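Local atomic coordinates of ankyrin repeat domain protein (Legionella pneumophila subsp. pneumophila, PDB entry 6MCA), a protein that is a Legionella effector that interacts with the host LARP7 component of the 7SK snRNP complex and joins ankyrin repeats to a cysteine protease-like part. Residues Tyr54-Thr57 against Pro58-Cys62; Thr65-Ile68 against Lys69-Glu72; Ile26-Asp29 against Ile30-His33; Thr87-Thr90 against Pro91-Ala95. All blocks are in the same frame, centred on the assembly; numbering follows the deposited sequence.

Contact 1 (Tyr54-Thr57 against Pro58-Cys62)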
loop_
_atom_site.group_PDB
_atom_site.type_symbol
_atom_site.label_atom_id
_atom_site.label_comp_id
_atom_site.label_asym_id
_atom_site.label_seq_id
_atom_site.Cartn_x
_atom_site.Cartn_y
_atom_site.Cartn_z
ATOM N N TYR A 54 8.139 23.833 -1.644
ATOM C CA TYR A 54 8.162 22.377 -1.662
ATOM C C TYR A 54 6.776 21.760 -1.531
ATOM O O TYR A 54 6.659 20.531 -1.516
ATOM C CB TYR A 54 9.067 21.848 -0.545
ATOM C CG TYR A 54 10.476 22.396 -0.583
ATOM C CD1 TYR A 54 11.402 21.922 -1.503
ATOM C CD2 TYR A 54 10.881 23.384 0.303
ATOM C CE1 TYR A 54 12.692 22.418 -1.541
ATOM C CE2 TYR A 54 12.168 23.888 0.273
ATOM C CZ TYR A 54 13.069 23.401 -0.651
ATOM O OH TYR A 54 14.351 23.900 -0.683
ATOM N N GLY A 55 5.731 22.578 -1.436
ATOM C CA GLY A 55 4.381 22.077 -1.291
ATOM C C GLY A 55 3.925 21.848 0.132
ATOM O O GLY A 55 2.872 21.232 0.333
ATOM N N PHE A 56 4.673 22.328 1.122
ATOM C CA PHE A 56 4.365 22.103 2.524
ATOM C C PHE A 56 4.169 23.433 3.241
ATOM O O PHE A 56 4.460 24.507 2.709
ATOM C CB PHE A 56 5.478 21.296 3.209
ATOM C CG PHE A 56 5.728 19.956 2.583
ATOM C CD1 PHE A 56 4.728 19.002 2.539
ATOM C CD2 PHE A 56 6.966 19.646 2.044
ATOM C CE1 PHE A 56 4.952 17.768 1.965
ATOM C CE2 PHE A 56 7.197 18.411 1.469
ATOM C CZ PHE A 56 6.187 17.471 1.430
ATOM N N THR A 57 3.661 23.347 4.462
ATOM C CA THR A 57 3.569 24.474 5.372
ATOM C C THR A 57 4.745 24.456 6.336
ATOM O O THR A 57 5.417 23.432 6.489
ATOM C CB THR A 57 2.253 24.423 6.159
ATOM O OG1 THR A 57 2.280 23.319 7.071
ATOM C CG2 THR A 57 1.070 24.268 5.216
ATOM N N PRO A 58 5.047 25.584 6.988
ATOM C CA PRO A 58 6.129 25.572 7.989
ATOM C C PRO A 58 5.948 24.516 9.070
ATOM O O PRO A 58 6.928 23.882 9.483
ATOM C CB PRO A 58 6.080 26.995 8.563
ATOM C CG PRO A 58 5.534 27.821 7.454
ATOM C CD PRO A 58 4.551 26.949 6.725
ATOM N N LEU A 59 4.714 24.301 9.533
ATOM C CA LEU A 59 4.471 23.275 10.542
ATOM C C LEU A 59 4.728 21.880 9.985
ATOM O O LEU A 59 5.286 21.021 10.677
ATOM C CB LEU A 59 3.043 23.389 11.072
ATOM C CG LEU A 59 2.714 22.534 12.297
ATOM C CD1 LEU A 59 3.636 22.883 13.455
ATOM C CD2 LEU A 59 1.256 22.705 12.695
ATOM N N ILE A 60 4.330 21.637 8.735
ATOM C CA ILE A 60 4.609 20.346 8.116
ATOM C C ILE A 60 6.107 20.168 7.898
ATOM O O ILE A 60 6.628 19.054 8.022
ATOM C CB ILE A 60 3.811 20.201 6.807
ATOM C CG1 ILE A 60 2.310 20.150 7.107
ATOM C CG2 ILE A 60 4.242 18.962 6.041
ATOM C CD1 ILE A 60 1.447 19.916 5.887
ATOM N N GLU A 61 6.825 21.250 7.586
ATOM C CA GLU A 61 8.281 21.170 7.513
ATOM C C GLU A 61 8.875 20.780 8.861
ATOM O O GLU A 61 9.779 19.938 8.933
ATOM C CB GLU A 61 8.860 22.505 7.041
ATOM C CG GLU A 61 8.490 22.887 5.618
ATOM C CD GLU A 61 9.295 22.135 4.575
ATOM O OE1 GLU A 61 10.249 21.423 4.955
ATOM O OE2 GLU A 61 8.978 22.262 3.374
ATOM N N CYS A 62 8.373 21.385 9.943
ATOM C CA CYS A 62 8.831 21.022 11.281
ATOM C C CYS A 62 8.559 19.554 11.578
ATOM O O CYS A 62 9.403 18.862 12.159
ATOM C CB CYS A 62 8.150 21.907 12.324
ATOM S SG CYS A 62 8.625 23.641 12.253
#

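Contact 2 (Thr65-Ile68 against Lys69-Glu72)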
loop_
_atom_site.group_PDB
_atom_site.type_symbol
_atom_site.label_atom_id
_atom_site.label_comp_id
_atom_site.label_asym_id
_atom_site.label_seq_id
_atom_site.Cartn_x
_atom_site.Cartn_y
_atom_site.Cartn_z
ATOM N N THR A 65 11.000 17.347 9.567
ATOM C CA THR A 65 12.368 17.436 10.061
ATOM C C THR A 65 12.489 17.201 11.563
ATOM O O THR A 65 13.591 17.339 12.105
ATOM C CB THR A 65 12.969 18.799 9.704
ATOM O OG1 THR A 65 12.163 19.842 10.267
ATOM C CG2 THR A 65 13.030 18.973 8.193
ATOM N N ARG A 66 11.391 16.856 12.243
ATOM C CA ARG A 66 11.406 16.522 13.671
ATOM C C ARG A 66 11.924 17.675 14.528
ATOM O O ARG A 66 12.600 17.462 15.537
ATOM C CB ARG A 66 12.229 15.258 13.938
ATOM C CG ARG A 66 11.835 14.045 13.120
ATOM C CD ARG A 66 12.905 12.972 13.233
ATOM N NE ARG A 66 12.529 11.741 12.547
ATOM C CZ ARG A 66 11.940 10.709 13.141
ATOM N NH1 ARG A 66 11.657 10.760 14.435
ATOM N NH2 ARG A 66 11.635 9.625 12.440
ATOM N N GLN A 67 11.620 18.906 14.114
ATOM C CA GLN A 67 12.071 20.117 14.797
ATOM C C GLN A 67 10.945 20.583 15.712
ATOM O O GLN A 67 10.019 21.272 15.277
ATOM C CB GLN A 67 12.455 21.192 13.787
ATOM C CG GLN A 67 13.701 20.868 12.986
ATOM C CD GLN A 67 14.971 21.253 13.714
ATOM O OE1 GLN A 67 15.546 22.310 13.461
ATOM N NE2 GLN A 67 15.410 20.402 14.633
ATOM N N ILE A 68 11.034 20.214 16.990
ATOM C CA ILE A 68 9.916 20.444 17.897
ATOM C C ILE A 68 9.901 21.876 18.432
ATOM O O ILE A 68 8.826 22.422 18.700
ATOM C CB ILE A 68 9.939 19.406 19.036
ATOM C CG1 ILE A 68 8.627 19.441 19.824
ATOM C CG2 ILE A 68 11.140 19.619 19.949
ATOM C CD1 ILE A 68 8.270 18.123 20.471
ATOM N N LYS A 69 11.065 22.515 18.584
ATOM C CA LYS A 69 11.078 23.889 19.083
ATOM C C LYS A 69 10.471 24.860 18.075
ATOM O O LYS A 69 9.697 25.754 18.449
ATOM C CB LYS A 69 12.507 24.303 19.439
ATOM C CG LYS A 69 13.298 23.234 20.179
ATOM C CD LYS A 69 13.898 23.772 21.469
ATOM C CE LYS A 69 12.931 23.628 22.634
ATOM N NZ LYS A 69 13.571 23.980 23.933
ATOM N N ILE A 70 10.801 24.698 16.793
ATOM C CA ILE A 70 10.212 25.555 15.769
ATOM C C ILE A 70 8.714 25.300 15.662
ATOM O O ILE A 70 7.927 26.224 15.422
ATOM C CB ILE A 70 10.928 25.344 14.423
ATOM C CG1 ILE A 70 12.445 25.378 14.623
ATOM C CG2 ILE A 70 10.495 26.401 13.420
ATOM C CD1 ILE A 70 13.231 25.552 13.343
ATOM N N ALA A 71 8.293 24.046 15.854
ATOM C CA ALA A 71 6.866 23.742 15.844
ATOM C C ALA A 71 6.156 24.395 17.024
ATOM O O ALA A 71 5.027 24.877 16.885
ATOM C CB ALA A 71 6.651 22.228 15.854
ATOM N N GLU A 72 6.801 24.415 18.194
ATOM C CA GLU A 72 6.238 25.120 19.341
ATOM C C GLU A 72 6.102 26.607 19.051
ATOM O O GLU A 72 5.085 27.225 19.392
ATOM C CB GLU A 72 7.109 24.902 20.578
ATOM C CG GLU A 72 7.082 23.491 21.136
ATOM C CD GLU A 72 8.147 23.269 22.192
ATOM O OE1 GLU A 72 8.035 22.287 22.956
ATOM O OE2 GLU A 72 9.096 24.080 22.260
#

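Contact 3 (Ile26-Asp29 against Ile30-His33)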
loop_
_atom_site.group_PDB
_atom_site.type_symbol
_atom_site.label_atom_id
_atom_site.label_comp_id
_atom_site.label_asym_id
_atom_site.label_seq_id
_atom_site.Cartn_x
_atom_site.Cartn_y
_atom_site.Cartn_z
ATOM N N ILE A 26 11.578 30.642 4.770
ATOM C CA ILE A 26 11.278 30.021 6.056
ATOM C C ILE A 26 11.440 28.509 5.960
ATOM O O ILE A 26 11.894 27.855 6.908
ATOM C CB ILE A 26 9.868 30.424 6.532
ATOM C CG1 ILE A 26 9.548 29.784 7.886
ATOM C CG2 ILE A 26 8.810 30.054 5.501
ATOM C CD1 ILE A 26 8.577 30.586 8.726
ATOM N N ALA A 27 11.091 27.932 4.806
ATOM C CA ALA A 27 11.292 26.502 4.603
ATOM C C ALA A 27 12.773 26.149 4.624
ATOM O O ALA A 27 13.170 25.146 5.226
ATOM C CB ALA A 27 10.653 26.060 3.288
ATOM N N ASN A 28 13.607 26.963 3.971
ATOM C CA ASN A 28 15.044 26.717 3.996
ATOM C C ASN A 28 15.622 26.919 5.391
ATOM O O ASN A 28 16.582 26.238 5.768
ATOM C CB ASN A 28 15.753 27.618 2.985
ATOM C CG ASN A 28 15.394 27.279 1.548
ATOM O OD1 ASN A 28 15.021 26.147 1.239
ATOM N ND2 ASN A 28 15.506 28.263 0.663
ATOM N N ASP A 29 15.055 27.846 6.168
ATOM C CA ASP A 29 15.466 28.000 7.560
ATOM C C ASP A 29 15.149 26.744 8.361
ATOM O O ASP A 29 15.985 26.252 9.129
ATOM C CB ASP A 29 14.775 29.216 8.183
ATOM C CG ASP A 29 15.339 30.530 7.685
ATOM O OD1 ASP A 29 16.366 30.511 6.976
ATOM O OD2 ASP A 29 14.753 31.586 8.007
ATOM N N ILE A 30 13.938 26.213 8.191
ATOM C CA ILE A 30 13.523 25.026 8.934
ATOM C C ILE A 30 14.368 23.822 8.533
ATOM O O ILE A 30 14.835 23.060 9.387
ATOM C CB ILE A 30 12.021 24.766 8.719
ATOM C CG1 ILE A 30 11.191 25.851 9.412
ATOM C CG2 ILE A 30 11.631 23.384 9.217
ATOM C CD1 ILE A 30 9.702 25.740 9.156
ATOM N N ILE A 31 14.584 23.640 7.229
ATOM C CA ILE A 31 15.366 22.503 6.748
ATOM C C ILE A 31 16.796 22.578 7.268
ATOM O O ILE A 31 17.405 21.555 7.606
ATOM C CB ILE A 31 15.317 22.444 5.208
ATOM C CG1 ILE A 31 13.907 22.087 4.735
ATOM C CG2 ILE A 31 16.327 21.441 4.669
ATOM C CD1 ILE A 31 13.612 22.532 3.321
ATOM N N SER A 32 17.348 23.786 7.360
ATOM C CA SER A 32 18.705 23.987 7.852
ATOM C C SER A 32 18.785 24.039 9.374
ATOM O O SER A 32 19.847 24.377 9.908
ATOM C CB SER A 32 19.294 25.269 7.259
ATOM O OG SER A 32 19.372 25.185 5.847
ATOM N N HIS A 33 17.691 23.727 10.072
ATOM C CA HIS A 33 17.655 23.669 11.534
ATOM C C HIS A 33 17.929 25.025 12.177
ATOM O O HIS A 33 18.398 25.100 13.316
ATOM C CB HIS A 33 18.626 22.613 12.075
ATOM C CG HIS A 33 18.190 21.205 11.818
ATOM N ND1 HIS A 33 18.034 20.279 12.826
ATOM C CD2 HIS A 33 17.877 20.564 10.667
ATOM C CE1 HIS A 33 17.640 19.129 12.308
ATOM N NE2 HIS A 33 17.538 19.275 11.000
#

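Contact 4 (Thr87-Thr90 against Pro91-Ala95)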
loop_
_atom_site.group_PDB
_atom_site.type_symbol
_atom_site.label_atom_id
_atom_site.label_comp_id
_atom_site.label_asym_id
_atom_site.label_seq_id
_atom_site.Cartn_x
_atom_site.Cartn_y
_atom_site.Cartn_z
ATOM N N THR A 87 -1.964 16.437 -0.803
ATOM C CA THR A 87 -2.363 15.040 -0.671
ATOM C C THR A 87 -3.297 14.794 0.507
ATOM O O THR A 87 -3.836 13.689 0.625
ATOM C CB THR A 87 -1.129 14.145 -0.529
ATOM O OG1 THR A 87 -0.609 14.253 0.803
ATOM C CG2 THR A 87 -0.054 14.558 -1.522
ATOM N N GLY A 88 -3.502 15.784 1.371
ATOM C CA GLY A 88 -4.335 15.617 2.541
ATOM C C GLY A 88 -3.602 15.201 3.797
ATOM O O GLY A 88 -4.254 14.941 4.816
ATOM N N ARG A 89 -2.273 15.130 3.759
ATOM C CA ARG A 89 -1.482 14.768 4.931
ATOM C C ARG A 89 -1.395 15.968 5.866
ATOM O O ARG A 89 -0.701 16.947 5.569
ATOM C CB ARG A 89 -0.088 14.306 4.515
ATOM C CG ARG A 89 0.009 12.854 4.081
ATOM C CD ARG A 89 1.445 12.368 4.198
ATOM N NE ARG A 89 1.631 11.018 3.676
ATOM C CZ ARG A 89 2.759 10.323 3.794
ATOM N NH1 ARG A 89 3.802 10.851 4.420
ATOM N NH2 ARG A 89 2.844 9.101 3.288
ATOM N N THR A 90 -2.094 15.895 6.995
ATOM C CA THR A 90 -1.998 16.917 8.020
ATOM C C THR A 90 -0.639 16.814 8.709
ATOM O O THR A 90 0.077 15.825 8.542
ATOM C CB THR A 90 -3.136 16.760 9.029
ATOM O OG1 THR A 90 -2.908 15.596 9.834
ATOM C CG2 THR A 90 -4.472 16.622 8.310
ATOM N N PRO A 91 -0.241 17.837 9.474
ATOM C CA PRO A 91 0.995 17.709 10.267
ATOM C C PRO A 91 1.011 16.485 11.166
ATOM O O PRO A 91 2.081 15.899 11.392
ATOM C CB PRO A 91 1.016 19.008 11.081
ATOM C CG PRO A 91 0.293 19.987 10.231
ATOM C CD PRO A 91 -0.778 19.210 9.510
ATOM N N LEU A 92 -0.149 16.076 11.687
ATOM C CA LEU A 92 -0.209 14.865 12.496
ATOM C C LEU A 92 0.130 13.632 11.669
ATOM O O LEU A 92 0.803 12.719 12.157
ATOM C CB LEU A 92 -1.591 14.724 13.132
ATOM C CG LEU A 92 -1.714 13.637 14.200
ATOM C CD1 LEU A 92 -0.767 13.916 15.356
ATOM C CD2 LEU A 92 -3.147 13.532 14.692
ATOM N N HIS A 93 -0.336 13.585 10.416
ATOM C CA HIS A 93 0.043 12.498 9.518
ATOM C C HIS A 93 1.557 12.399 9.394
ATOM O O HIS A 93 2.132 11.309 9.485
ATOM C CB HIS A 93 -0.585 12.710 8.139
ATOM C CG HIS A 93 -1.980 12.184 8.011
ATOM N ND1 HIS A 93 -3.092 12.976 8.189
ATOM C CD2 HIS A 93 -2.442 10.948 7.703
ATOM C CE1 HIS A 93 -4.181 12.251 8.004
ATOM N NE2 HIS A 93 -3.815 11.016 7.709
ATOM N N TRP A 94 2.222 13.539 9.195
ATOM C CA TRP A 94 3.669 13.534 9.010
ATOM C C TRP A 94 4.392 13.140 10.291
ATOM O O TRP A 94 5.387 12.406 10.246
ATOM C CB TRP A 94 4.137 14.906 8.528
ATOM C CG TRP A 94 3.676 15.223 7.144
ATOM C CD1 TRP A 94 2.640 16.036 6.791
ATOM C CD2 TRP A 94 4.228 14.722 5.922
ATOM N NE1 TRP A 94 2.516 16.078 5.424
ATOM C CE2 TRP A 94 3.479 15.278 4.867
ATOM C CE3 TRP A 94 5.286 13.859 5.617
ATOM C CZ2 TRP A 94 3.753 14.999 3.531
ATOM C CZ3 TRP A 94 5.556 13.584 4.290
ATOM C CH2 TRP A 94 4.792 14.152 3.263
ATOM N N ALA A 95 3.911 13.618 11.440
ATOM C CA ALA A 95 4.540 13.251 12.705
ATOM C C ALA A 95 4.381 11.764 12.989
ATOM O O ALA A 95 5.310 11.113 13.483
ATOM C CB ALA A 95 3.949 14.078 13.845
#

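Contact 1 (Tyr54-Thr57 against Pro58-Cys62)
Thr-57 turns OG1 between its own backbone N and carbonyl carbon (chi1 69°), which aims the hydroxyl at the first turn of the helix, where it accepts from Ile-60 N at 3.1 Å as an N-cap. Glu-61 bends at chi2 (-77°) and swings its carboxylate back beside the loop. The backbone joins in: Thr-57 O receives Glu-61 N at 2.8 Å, so one residue serves two amides of the opening turn with two different oxygens. Ile-60 packs CG1 against the capping hydroxyl and sends its other branch, CG2, to Phe-56 CD1 at 3.5 Å. On the same phenyl ring Glu-61 OE2 lies at the edge, near the ring plane, 3.6 Å from Phe-56 CD2; ring and carboxylate are turned 80° apart. That oxygen also passes 3.8 Å from Tyr-54 CD2, and it lies close to the like-charged Asp-52, which might raise the tendency of one of the two acids to hold a proton. Three helices border the turn: Pro-58 and Glu-61 touch Ile-30 of helix 26-31, Cys-62 packs on helix 68-76, and Ile-60 meets Pro-91 and Trp-94 of helix 91-97, whose indole also stands edge-to-face with Phe-56.

Contact 2 (Thr65-Ile68 against Lys69-Glu72)
Gln-67 and Ile-68 hand their carbonyls to the first turn of the next helix: Gln-67, at the N-cap position, offers its O to Ala-71 N in a weak bond of 3.3 Å, and Ile-68 O takes Glu-72 N at 2.9 Å. Just before them Arg-66, at positive phi (60°), closes a Schellman motif that ends the preceding helix. The side chains are lightly engaged. In one of its two modelled conformers, and so only tentatively, Gln-67 bends at chi2 (-84°) and lays its amide end alongside Ile-70, pointing the same way, with OE1 4.0 Å from Ile-70 CD1; there OE1 is hydrogen-bonded to a glycerol, probably from the crystallisation liquor. Ala-71 sets its methyl 3.5 Å from Gln-67 O, so the same carbonyl oxygen meets carbon as well as an amide. Glu-72 lays CG 3.2 Å from Ile-68 O before its chain runs on extended. Ile-70 reaches back to Cys-62 and Ile-30, while Ile-68 and Glu-72 both touch Leu-106 of helix 101-109. A Schellman ending followed at once by a new N-cap makes a tight helix-turn-helix link, resembling the antiparallel helix pairs of ankyrin proteins.

Contact 3 (Ile26-Asp29 against Ile30-His33)
Ile-30 lays its CG1 branch over the carbonyl oxygen of Ile-26, 3.3 Å from Ile-26 O, and carries CD1 on to Ile-26 CG1 at 4.2 Å, an apolar touch one helical turn apart. The branch gets there because CG1 stands anti to the carbonyl carbon (chi1 -69°), beside its own backbone N, and that N-H bonds to the same Ile-26 O at 2.9 Å. Ile-31 repeats the pattern one residue on, its CG1 lying 3.2 Å from Ala-27 O. At the end of the helix Ser-32 grips Asn-28 O twice: OG donates at 3.0 Å and the backbone N at 3.0 Å, the two arriving from opposite faces of the carbonyl plane. His-33, with positive phi (63°), then closes the helix in a Schellman motif. The polar ends of the earlier turn find partners elsewhere: Asn-28 OD1 is bonded to Tyr-54 OH, and Asp-29 OD2 to Tyr-41 OH. Ile-26 meanwhile packs on helix 38-43, and Ile-30 and Ile-31 on helix 58-65. Chemically, the last turn is held by backbone bonds backed by one hydroxyl; with two donors on Asn-28 O, that oxygen is well satisfied where regular helical pairing runs out.

Contact 4 (Thr87-Thr90 against Pro91-Ala95)
Arg-89 runs extended from CG to NE across one face of the Trp-94 indole, the two side chains crossing at about a right angle. Arg-89 CD sits over the six-membered ring, 3.7 Å from its centroid, in a CH-pi contact, and the charged end follows as a cation-pi pair with CZ 4.5 Å from that centroid. The guanidinium does not lie flat on the indole; the planes are 58° apart, and NH1 dips to 3.3 Å from Trp-94 CZ3. Two acids fix the pair from outside: Asp-97 forms a salt bridge with Arg-89 NH1, and Asp-85 accepts from Trp-94 NE1, which gives only a weak bond to Arg-89 O. His-93 is turned the other way, its ring edge toward Thr-90. With chi1 at 72°, Thr-90 brings OG1 near the plane of the imidazole, 3.1 Å from His-93 ND1, in a hydrogen bond whose donor may be either atom; Thr-90 N adds a weak bond to the same nitrogen. Beyond, His-93 NE2 holds the carbonyl of Leu-122, while Trp-94 N closes the turn on Thr-90 O at 3.2 Å. The sequence Thr-Pro-Leu-His at Thr-90 to His-93 is the TPLH signature that opens the first helix of an ankyrin repeat.

Overall arrangement
Along the chain the order is contacts 3, 1, 2 and 4, all on one side of the chain's centre. Contact 1 is the middle one: its centre lies about 10 Å from those of contacts 3 and 4 and about 11 Å from contact 2, and it touches all three. Contacts 2 and 3 meet through Thr-65 and Ile-70 against Ile-30, whereas contact 4 stays about 15 Å from contact 2 and 18 Å from contact 3 between centres. Contacts 1 and 2 start the successive helices 58-65 and 68-76; contacts 1 and 4 set matching Thr-Pro starts side by side. Helix 26-31 lies against helices 58-65 and 68-76, giving one packed N-terminal layer, consistent with an ankyrin-type stack.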